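Local coordinates for ActII protein (Streptomyces coelicolor, PDB 2OPT), which probably represses transcription as a dimeric, DNA-binding regulator of the TetR family, and binds actinorhodin and its biosynthetic precursor (S)-DNPA, at residues Leu19-Asp25 and His93-Ile99; Leu54-Ile60 and Arg103-Asn109; Gly124-Leu130 and Leu212-Ala216. All blocks are in the same frame, centred on the assembly; numbering follows the deposited sequence.

Interaction 1: residues Leu19-Asp25 and His93-Ile99; sequences LDAEGLD and HRDLARI
In this interdomain contact of the TetR fold, the end of helix 8-22, in the probable DNA-binding domain, meets the start of C-terminal-domain helix 96-100. A type II turn from His93 to Leu96 lays Arg94 and Asp95 along the helix end (CA atoms of Asp20 and Arg94 5.1 Å apart). Leu19 CD1 lies 3.5 Å from Ile99 CD1. Asp20 (chi1 m) accepts a hydrogen bond from His93, ND1 to OD1 2.8 Å; NE2 of that ring is hydrogen-bonded to Glu64. Gly23 leaves the helix at phi 90°, psi 166°, where a CB would jam against the preceding carbonyl O and clash with Arg94 NE and Asp95 OD2. Extended Arg94 (chi1 to chi3 t) lays one guanidinium face over Glu22 O and Gly23 CA (NE to CA 3.4 Å). Leu24 N donates to Asp95 OD2 at 2.6 Å, the segments' shortest hydrogen bond. Leu24 (chi1 t) points toward 93-99, its CD1 3.9 Å from Ile99 CG1. Asp25 OD1 makes a long salt bridge with Arg98 NH2, 3.7 Å.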
loop_
_atom_site.group_PDB
_atom_site.type_symbol
_atom_site.label_atom_id
_atom_site.label_comp_id
_atom_site.label_asym_id
_atom_site.label_seq_id
_atom_site.Cartn_x
_atom_site.Cartn_y
_atom_site.Cartn_z
ATOM N N LEU A 19 -13.996 -4.476 -17.943
ATOM C CA LEU A 19 -13.222 -4.590 -16.694
ATOM C C LEU A 19 -13.989 -5.353 -15.612
ATOM O O LEU A 19 -13.473 -6.264 -14.987
ATOM C CB LEU A 19 -12.941 -3.198 -16.168
ATOM C CG LEU A 19 -11.558 -2.592 -15.957
ATOM C CD1 LEU A 19 -11.600 -1.571 -14.804
ATOM C CD2 LEU A 19 -10.545 -3.659 -15.619
ATOM N N ASP A 20 -15.219 -4.948 -15.351
ATOM C CA ASP A 20 -16.009 -5.559 -14.269
ATOM C C ASP A 20 -16.205 -7.060 -14.520
ATOM O O ASP A 20 -16.185 -7.870 -13.577
ATOM C CB ASP A 20 -17.362 -4.838 -14.133
ATOM C CG ASP A 20 -17.244 -3.469 -13.382
ATOM O OD1 ASP A 20 -16.197 -3.198 -12.793
ATOM O OD2 ASP A 20 -18.203 -2.675 -13.375
ATOM N N ALA A 21 -16.398 -7.425 -15.786
ATOM C CA ALA A 21 -16.781 -8.806 -16.112
ATOM C C ALA A 21 -15.567 -9.656 -16.417
ATOM O O ALA A 21 -15.628 -10.874 -16.267
ATOM C CB ALA A 21 -17.770 -8.842 -17.310
ATOM N N GLU A 22 -14.480 -9.031 -16.877
ATOM C CA GLU A 22 -13.398 -9.808 -17.447
ATOM C C GLU A 22 -11.987 -9.401 -16.974
ATOM O O GLU A 22 -10.994 -10.099 -17.237
ATOM C CB GLU A 22 -13.501 -9.794 -18.980
ATOM C CG GLU A 22 -14.761 -10.469 -19.526
ATOM C CD GLU A 22 -14.841 -10.343 -21.024
ATOM O OE1 GLU A 22 -13.787 -10.428 -21.671
ATOM O OE2 GLU A 22 -15.945 -10.127 -21.551
ATOM N N GLY A 23 -11.900 -8.314 -16.243
ATOM C CA GLY A 23 -10.635 -7.973 -15.633
ATOM C C GLY A 23 -9.816 -7.100 -16.550
ATOM O O GLY A 23 -10.123 -6.952 -17.729
ATOM N N LEU A 24 -8.793 -6.506 -15.982
ATOM C CA LEU A 24 -7.969 -5.541 -16.647
ATOM C C LEU A 24 -7.246 -6.057 -17.898
ATOM O O LEU A 24 -6.946 -5.273 -18.812
ATOM C CB LEU A 24 -6.934 -5.008 -15.632
ATOM C CG LEU A 24 -6.009 -3.847 -16.003
ATOM C CD1 LEU A 24 -6.727 -2.585 -16.465
ATOM C CD2 LEU A 24 -5.137 -3.530 -14.843
ATOM N N ASP A 25 -6.902 -7.338 -17.953
ATOM C CA ASP A 25 -6.077 -7.755 -19.096
ATOM C C ASP A 25 -6.929 -7.883 -20.366
ATOM O O ASP A 25 -6.451 -7.624 -21.466
ATOM C CB ASP A 25 -5.258 -9.014 -18.797
ATOM C CG ASP A 25 -4.152 -8.778 -17.761
ATOM O OD1 ASP A 25 -3.688 -7.643 -17.548
ATOM O OD2 ASP A 25 -3.735 -9.759 -17.130
ATOM N N HIS A 93 -15.683 -3.316 -8.145
ATOM C CA HIS A 93 -15.008 -3.182 -9.440
ATOM C C HIS A 93 -13.713 -3.947 -9.520
ATOM O O HIS A 93 -12.648 -3.486 -9.026
ATOM C CB HIS A 93 -14.807 -1.696 -9.860
ATOM C CG HIS A 93 -16.100 -0.934 -9.977
ATOM N ND1 HIS A 93 -16.988 -1.144 -11.004
ATOM C CD2 HIS A 93 -16.678 -0.015 -9.166
ATOM C CE1 HIS A 93 -18.047 -0.379 -10.841
ATOM N NE2 HIS A 93 -17.891 0.308 -9.731
ATOM N N ARG A 94 -13.812 -5.082 -10.207
ATOM C CA ARG A 94 -12.716 -5.993 -10.464
ATOM C C ARG A 94 -11.499 -5.234 -10.957
ATOM O O ARG A 94 -11.607 -4.520 -11.982
ATOM C CB ARG A 94 -13.142 -6.974 -11.564
ATOM C CG ARG A 94 -12.048 -7.941 -12.037
ATOM C CD ARG A 94 -12.622 -9.239 -12.570
ATOM N NE ARG A 94 -11.574 -10.092 -13.114
ATOM C CZ ARG A 94 -11.772 -11.234 -13.770
ATOM N NH1 ARG A 94 -13.004 -11.734 -13.977
ATOM N NH2 ARG A 94 -10.722 -11.888 -14.215
ATOM N N ASP A 95 -10.371 -5.370 -10.266
ATOM C CA ASP A 95 -9.080 -4.989 -10.826
ATOM C C ASP A 95 -8.847 -3.487 -10.701
ATOM O O ASP A 95 -7.883 -2.951 -11.249
ATOM C CB ASP A 95 -8.983 -5.417 -12.292
ATOM C CG ASP A 95 -8.307 -6.763 -12.462
ATOM O OD1 ASP A 95 -7.766 -7.287 -11.467
ATOM O OD2 ASP A 95 -8.317 -7.295 -13.591
ATOM N N LEU A 96 -9.735 -2.812 -9.979
ATOM C CA LEU A 96 -9.787 -1.355 -9.993
ATOM C C LEU A 96 -8.685 -0.756 -9.127
ATOM O O LEU A 96 -8.105 0.274 -9.470
ATOM C CB LEU A 96 -11.156 -0.863 -9.519
ATOM C CG LEU A 96 -11.366 0.652 -9.512
ATOM C CD1 LEU A 96 -11.265 1.216 -10.920
ATOM C CD2 LEU A 96 -12.706 1.007 -8.883
ATOM N N ALA A 97 -8.402 -1.406 -8.003
ATOM C CA ALA A 97 -7.292 -1.007 -7.145
ATOM C C ALA A 97 -5.960 -1.129 -7.877
ATOM O O ALA A 97 -5.002 -0.421 -7.563
ATOM C CB ALA A 97 -7.280 -1.841 -5.874
ATOM N N ARG A 98 -5.906 -2.029 -8.853
ATOM C CA ARG A 98 -4.704 -2.207 -9.671
ATOM C C ARG A 98 -4.507 -0.966 -10.515
ATOM O O ARG A 98 -3.407 -0.514 -10.728
ATOM C CB ARG A 98 -4.838 -3.425 -10.587
ATOM C CG ARG A 98 -4.225 -4.708 -10.101
ATOM C CD ARG A 98 -4.388 -5.823 -11.165
ATOM N NE ARG A 98 -3.460 -5.644 -12.298
ATOM C CZ ARG A 98 -3.396 -6.414 -13.386
ATOM N NH1 ARG A 98 -4.200 -7.458 -13.544
ATOM N NH2 ARG A 98 -2.508 -6.145 -14.330
ATOM N N ILE A 99 -5.590 -0.410 -11.021
ATOM C CA ILE A 99 -5.482 0.803 -11.827
ATOM C C ILE A 99 -5.185 1.985 -10.938
ATOM O O ILE A 99 -4.386 2.851 -11.288
ATOM C CB ILE A 99 -6.843 1.042 -12.537
ATOM C CG1 ILE A 99 -7.145 -0.083 -13.530
ATOM C CG2 ILE A 99 -6.926 2.404 -13.182
ATOM C CD1 ILE A 99 -8.595 -0.049 -14.011
HETATM O O HOH W 1 -16.313 -6.454 -10.956
HETATM O O HOH W 2 -15.778 -10.486 -12.828
HETATM O O HOH W 3 -13.558 -2.681 -12.780
HETATM O O HOH W 4 -6.622 -8.930 -15.204
#

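Interaction 2: residues Leu54-Ile60 and Arg103-Asn109; sequences LDLVFDI and RVPLGPN
A buried aspartate in the last turn of helix 50-61, Asp59, receives the beginning of another helix. With chi1 t its carboxylate faces the N-terminus of helix 108-123, where OD2 accepts from Asn109 N (2.8 Å) and OD1 from Gly110 N, a negative charge that suits the backbone NH groups at a helix start. In this TetR-family fold the contact joins helix 50-61, which follows the predicted helix-turn-helix, to the C-terminal domain. The helical segment 54-60 runs beside a loop that leads into helix 108-123, with CA pairs Asp55-Arg103 at 7.5 Å and Asp59-Gly107 at 5.7 Å. Arg103 (chi1 m) gives Asp55 a salt bridge, NE to OD1 2.6 Å, and stretches its guanidinium face over Leu54 CB (NH2 3.5 Å away); NH1 and NH2 hydrogen-bond to Ile99 O and Asp51 O respectively. Phe58 (chi1 t) fills the space between the polar pairs, its CD2 3.8 Å from Arg103 CB and its CE2 3.8 Å from Pro105 CB. Pro105 centres an inverse gamma turn, closed by Leu106 N to Val104 O at 2.7 Å, while Val104 and Leu106 pack on Phe166 and Leu170 of the second subunit, respectively. Gly107, at the N-cap position, must lack a CB, which would clash with Asp59 CG. A water bridges Asp59 OD1 (2.5 Å) and Gly107 N (2.9 Å), and Asn109 ND2 donates to Asp59 O at 3.0 Å.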
loop_
_atom_site.group_PDB
_atom_site.type_symbol
_atom_site.label_atom_id
_atom_site.label_comp_id
_atom_site.label_asym_id
_atom_site.label_seq_id
_atom_site.Cartn_x
_atom_site.Cartn_y
_atom_site.Cartn_z
ATOM N N LEU A 54 -7.677 4.188 -19.086
ATOM C CA LEU A 54 -7.699 3.739 -17.708
ATOM C C LEU A 54 -7.802 4.922 -16.724
ATOM O O LEU A 54 -8.454 4.798 -15.703
ATOM C CB LEU A 54 -6.460 2.870 -17.420
ATOM C CG LEU A 54 -6.490 1.489 -18.101
ATOM C CD1 LEU A 54 -5.220 0.746 -17.744
ATOM C CD2 LEU A 54 -7.753 0.686 -17.703
ATOM N N ASP A 55 -7.158 6.061 -17.015
ATOM C CA ASP A 55 -7.286 7.268 -16.166
ATOM C C ASP A 55 -8.763 7.619 -16.118
ATOM O O ASP A 55 -9.291 8.065 -15.084
ATOM C CB ASP A 55 -6.546 8.468 -16.792
ATOM C CG ASP A 55 -5.006 8.382 -16.680
ATOM O OD1 ASP A 55 -4.499 7.706 -15.782
ATOM O OD2 ASP A 55 -4.290 9.097 -17.443
ATOM N N LEU A 56 -9.455 7.448 -17.249
ATOM C CA LEU A 56 -10.863 7.846 -17.324
ATOM C C LEU A 56 -11.802 6.891 -16.584
ATOM O O LEU A 56 -12.836 7.315 -16.034
ATOM C CB LEU A 56 -11.284 7.985 -18.793
ATOM C CG LEU A 56 -10.688 9.131 -19.629
ATOM C CD1 LEU A 56 -11.156 8.983 -21.077
ATOM C CD2 LEU A 56 -11.078 10.475 -19.111
ATOM N N VAL A 57 -11.485 5.602 -16.674
ATOM C CA VAL A 57 -12.236 4.533 -16.015
ATOM C C VAL A 57 -12.048 4.777 -14.503
ATOM O O VAL A 57 -12.994 4.742 -13.738
ATOM C CB VAL A 57 -11.712 3.167 -16.444
ATOM C CG1 VAL A 57 -12.283 2.066 -15.585
ATOM C CG2 VAL A 57 -12.053 2.860 -17.922
ATOM N N PHE A 58 -10.823 5.100 -14.091
ATOM C CA PHE A 58 -10.599 5.395 -12.691
ATOM C C PHE A 58 -11.470 6.552 -12.210
ATOM O O PHE A 58 -12.103 6.445 -11.155
ATOM C CB PHE A 58 -9.099 5.659 -12.435
ATOM C CG PHE A 58 -8.746 5.944 -10.975
ATOM C CD1 PHE A 58 -9.379 5.270 -9.938
ATOM C CD2 PHE A 58 -7.735 6.848 -10.666
ATOM C CE1 PHE A 58 -9.045 5.525 -8.608
ATOM C CE2 PHE A 58 -7.379 7.101 -9.349
ATOM C CZ PHE A 58 -8.024 6.430 -8.320
ATOM N N ASP A 59 -11.534 7.653 -12.967
ATOM C CA ASP A 59 -12.324 8.777 -12.481
ATOM C C ASP A 59 -13.811 8.492 -12.473
ATOM O O ASP A 59 -14.548 8.967 -11.594
ATOM C CB ASP A 59 -12.066 10.031 -13.290
ATOM C CG ASP A 59 -12.509 11.257 -12.544
ATOM O OD1 ASP A 59 -11.866 11.573 -11.517
ATOM O OD2 ASP A 59 -13.595 11.798 -12.894
ATOM N N ILE A 60 -14.288 7.703 -13.423
ATOM C CA ILE A 60 -15.743 7.541 -13.499
ATOM C C ILE A 60 -16.392 6.811 -12.309
ATOM O O ILE A 60 -17.529 7.095 -11.926
ATOM C CB ILE A 60 -16.133 6.914 -14.839
ATOM C CG1 ILE A 60 -17.503 7.448 -15.245
ATOM C CG2 ILE A 60 -16.086 5.337 -14.780
ATOM C CD1 ILE A 60 -17.813 7.176 -16.673
ATOM N N ARG A 103 -2.062 5.909 -9.612
ATOM C CA ARG A 103 -2.737 7.077 -10.184
ATOM C C ARG A 103 -3.156 8.109 -9.122
ATOM O O ARG A 103 -3.422 7.750 -7.971
ATOM C CB ARG A 103 -3.954 6.619 -10.996
ATOM C CG ARG A 103 -3.577 5.895 -12.295
ATOM C CD ARG A 103 -4.818 5.502 -13.121
ATOM N NE ARG A 103 -4.433 5.405 -14.538
ATOM C CZ ARG A 103 -3.813 4.361 -15.097
ATOM N NH1 ARG A 103 -3.546 3.264 -14.387
ATOM N NH2 ARG A 103 -3.489 4.405 -16.381
ATOM N N VAL A 104 -3.192 9.387 -9.513
ATOM C CA VAL A 104 -3.660 10.468 -8.635
ATOM C C VAL A 104 -5.096 10.792 -9.068
ATOM O O VAL A 104 -5.332 11.058 -10.229
ATOM C CB VAL A 104 -2.722 11.739 -8.717
ATOM C CG1 VAL A 104 -3.355 12.958 -8.043
ATOM C CG2 VAL A 104 -1.311 11.440 -8.128
ATOM N N PRO A 105 -6.065 10.688 -8.144
ATOM C CA PRO A 105 -7.446 10.904 -8.538
ATOM C C PRO A 105 -7.719 12.400 -8.703
ATOM O O PRO A 105 -8.355 13.017 -7.857
ATOM C CB PRO A 105 -8.264 10.270 -7.393
ATOM C CG PRO A 105 -7.347 10.205 -6.203
ATOM C CD PRO A 105 -5.913 10.355 -6.701
ATOM N N LEU A 106 -7.220 12.968 -9.793
ATOM C CA LEU A 106 -7.469 14.364 -10.120
ATOM C C LEU A 106 -8.156 14.554 -11.490
ATOM O O LEU A 106 -7.873 15.520 -12.206
ATOM C CB LEU A 106 -6.173 15.167 -10.050
ATOM C CG LEU A 106 -5.878 16.032 -8.817
ATOM C CD1 LEU A 106 -6.827 15.859 -7.607
ATOM C CD2 LEU A 106 -4.452 15.797 -8.395
ATOM N N GLY A 107 -9.024 13.625 -11.877
ATOM C CA GLY A 107 -10.017 13.970 -12.863
ATOM C C GLY A 107 -11.181 14.637 -12.115
ATOM O O GLY A 107 -11.109 14.863 -10.916
ATOM N N PRO A 108 -12.284 14.900 -12.823
ATOM C CA PRO A 108 -13.481 15.561 -12.315
ATOM C C PRO A 108 -13.964 14.987 -11.021
ATOM O O PRO A 108 -14.054 15.693 -10.040
ATOM C CB PRO A 108 -14.514 15.292 -13.397
ATOM C CG PRO A 108 -13.713 15.016 -14.659
ATOM C CD PRO A 108 -12.389 14.529 -14.255
ATOM N N ASN A 109 -14.307 13.704 -11.000
ATOM C CA ASN A 109 -14.864 13.125 -9.785
ATOM C C ASN A 109 -13.809 13.066 -8.690
ATOM O O ASN A 109 -14.111 13.275 -7.499
ATOM C CB ASN A 109 -15.434 11.748 -10.052
ATOM C CG ASN A 109 -16.668 11.821 -10.839
ATOM O OD1 ASN A 109 -17.548 12.656 -10.585
ATOM N ND2 ASN A 109 -16.741 10.986 -11.861
HETATM O O HOH W 5 -9.512 10.920 -11.020
#

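Interaction 3: residues Gly124-Leu130 and Leu212-Ala216; sequences GGLHDEL and LLAGA
Leu212 opens the helical segment 212-216 with an m,t rotamer that brings its CD2 within 3.6 Å of Leu130 CD1 and 4.2 Å of Leu126 CD2, so Leu212 CD2 touches both leucines of 124-130. One turn on, Gly215 bears no side chain, and Leu130 (chi1 t, chi2 p) lies close against the backbone, its CD2 3.7 Å from Gly215 C; a CB on Gly215 would be tight against that methyl. Ala216, small and pointing toward the other segment, sets its CB 3.8 Å from Leu126 CD1 and 4.0 Å from Gly125 O. The CA atoms of Ala216 and Leu126 are 5.0 Å apart; the CA atoms of Leu130 and Leu212 are 7.3 Å apart. Residues 124-127 form a loop, with Gly125 at positive phi (81°), and 128-130 begin helix 128-150, with His127 at the N-cap position. From the second subunit, Ile207 packs on Leu130, Ala210 on Ala214, and Arg199 pairs with Glu129. Such pairing of helices 128-150 and 197-219 is characteristic of the four-helix dimerisation bundle of TetR-family regulators.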
loop_
_atom_site.group_PDB
_atom_site.type_symbol
_atom_site.label_atom_id
_atom_site.label_comp_id
_atom_site.label_asym_id
_atom_site.label_seq_id
_atom_site.Cartn_x
_atom_site.Cartn_y
_atom_site.Cartn_z
ATOM N N GLY A 124 -12.055 18.812 11.305
ATOM C CA GLY A 124 -11.734 18.171 12.564
ATOM C C GLY A 124 -10.559 18.775 13.303
ATOM O O GLY A 124 -10.061 18.189 14.268
ATOM N N GLY A 125 -10.103 19.941 12.855
ATOM C CA GLY A 125 -9.031 20.650 13.502
ATOM C C GLY A 125 -7.643 20.185 13.169
ATOM O O GLY A 125 -6.697 20.599 13.827
ATOM N N LEU A 126 -7.492 19.337 12.146
ATOM C CA LEU A 126 -6.162 18.910 11.686
ATOM C C LEU A 126 -5.399 20.064 10.979
ATOM O O LEU A 126 -5.935 20.664 10.017
ATOM C CB LEU A 126 -6.315 17.704 10.714
ATOM C CG LEU A 126 -6.522 16.296 11.278
ATOM C CD1 LEU A 126 -7.681 16.240 12.239
ATOM C CD2 LEU A 126 -6.740 15.267 10.170
ATOM N N HIS A 127 -4.173 20.346 11.409
ATOM C CA HIS A 127 -3.336 21.364 10.773
ATOM C C HIS A 127 -2.991 20.911 9.376
ATOM O O HIS A 127 -3.164 19.723 9.046
ATOM C CB HIS A 127 -2.049 21.698 11.590
ATOM C CG HIS A 127 -1.123 20.532 11.806
ATOM N ND1 HIS A 127 -1.219 19.693 12.900
ATOM C CD2 HIS A 127 -0.052 20.096 11.097
ATOM C CE1 HIS A 127 -0.270 18.776 12.840
ATOM N NE2 HIS A 127 0.454 19.000 11.759
ATOM N N ASP A 128 -2.536 21.850 8.546
ATOM C CA ASP A 128 -2.424 21.652 7.096
ATOM C C ASP A 128 -1.684 20.357 6.714
ATOM O O ASP A 128 -2.167 19.627 5.877
ATOM C CB ASP A 128 -1.694 22.843 6.450
ATOM C CG ASP A 128 -2.497 24.146 6.490
ATOM O OD1 ASP A 128 -3.650 24.150 6.964
ATOM O OD2 ASP A 128 -1.965 25.172 6.018
ATOM N N GLU A 129 -0.497 20.108 7.283
ATOM C CA GLU A 129 0.297 18.931 6.892
ATOM C C GLU A 129 -0.365 17.639 7.300
ATOM O O GLU A 129 -0.237 16.649 6.610
ATOM C CB GLU A 129 1.702 18.931 7.486
ATOM C CG GLU A 129 2.704 19.807 6.690
ATOM C CD GLU A 129 4.171 19.566 7.095
ATOM O OE1 GLU A 129 4.428 18.787 8.076
ATOM O OE2 GLU A 129 5.059 20.172 6.415
ATOM N N LEU A 130 -0.994 17.635 8.466
ATOM C CA LEU A 130 -1.634 16.426 9.016
ATOM C C LEU A 130 -2.901 16.103 8.222
ATOM O O LEU A 130 -3.318 14.918 7.998
ATOM C CB LEU A 130 -1.967 16.651 10.514
ATOM C CG LEU A 130 -2.776 15.559 11.267
ATOM C CD1 LEU A 130 -1.945 14.333 11.353
ATOM C CD2 LEU A 130 -3.051 16.016 12.679
ATOM N N LEU A 212 -4.636 10.289 14.016
ATOM C CA LEU A 212 -4.941 11.630 13.484
ATOM C C LEU A 212 -5.488 12.589 14.552
ATOM O O LEU A 212 -4.977 13.713 14.705
ATOM C CB LEU A 212 -5.936 11.540 12.299
ATOM C CG LEU A 212 -5.378 10.972 10.979
ATOM C CD1 LEU A 212 -6.545 10.752 9.962
ATOM C CD2 LEU A 212 -4.312 11.851 10.363
ATOM N N LEU A 213 -6.488 12.127 15.320
ATOM C CA LEU A 213 -6.991 12.907 16.426
ATOM C C LEU A 213 -5.895 13.170 17.445
ATOM O O LEU A 213 -5.826 14.255 18.013
ATOM C CB LEU A 213 -8.128 12.180 17.110
ATOM C CG LEU A 213 -9.423 12.194 16.311
ATOM C CD1 LEU A 213 -10.423 11.251 16.918
ATOM C CD2 LEU A 213 -9.972 13.653 16.216
ATOM N N ALA A 214 -5.032 12.186 17.684
ATOM C CA ALA A 214 -3.953 12.367 18.656
ATOM C C ALA A 214 -3.035 13.475 18.210
ATOM O O ALA A 214 -2.609 14.277 19.014
ATOM C CB ALA A 214 -3.162 11.084 18.864
ATOM N N GLY A 215 -2.722 13.500 16.922
ATOM C CA GLY A 215 -1.871 14.511 16.329
ATOM C C GLY A 215 -2.514 15.894 16.292
ATOM O O GLY A 215 -1.803 16.893 16.359
ATOM N N ALA A 216 -3.844 15.956 16.151
ATOM C CA ALA A 216 -4.552 17.237 16.121
ATOM C C ALA A 216 -4.635 17.803 17.538
ATOM O O ALA A 216 -4.543 19.018 17.728
ATOM C CB ALA A 216 -5.955 17.083 15.526
#

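Interactions 1 and 2 form one continuous interface between the probable DNA-binding domain and the C-terminal domain. Their segments alternate along the chain, their centres are 14 Å apart, and they share an apolar seam in which Leu24 and Ile99 pack on Leu54, Leu19 on Val57 and Ile99 on Phe58. All three contacts are partly buried; in interactions 1 and 2 salt bridges, hydrogen bonds and bridging waters accompany the apolar contacts. Interaction 3, farther from the chain centre (22 Å against 12 Å, centre to centre), joins helices within the C-terminal domain by close apolar fit, without cross-segment hydrogen bonds or salt bridges. Interactions 2 and 3 both touch the second subunit, whereas interaction 1 stays within its own chain.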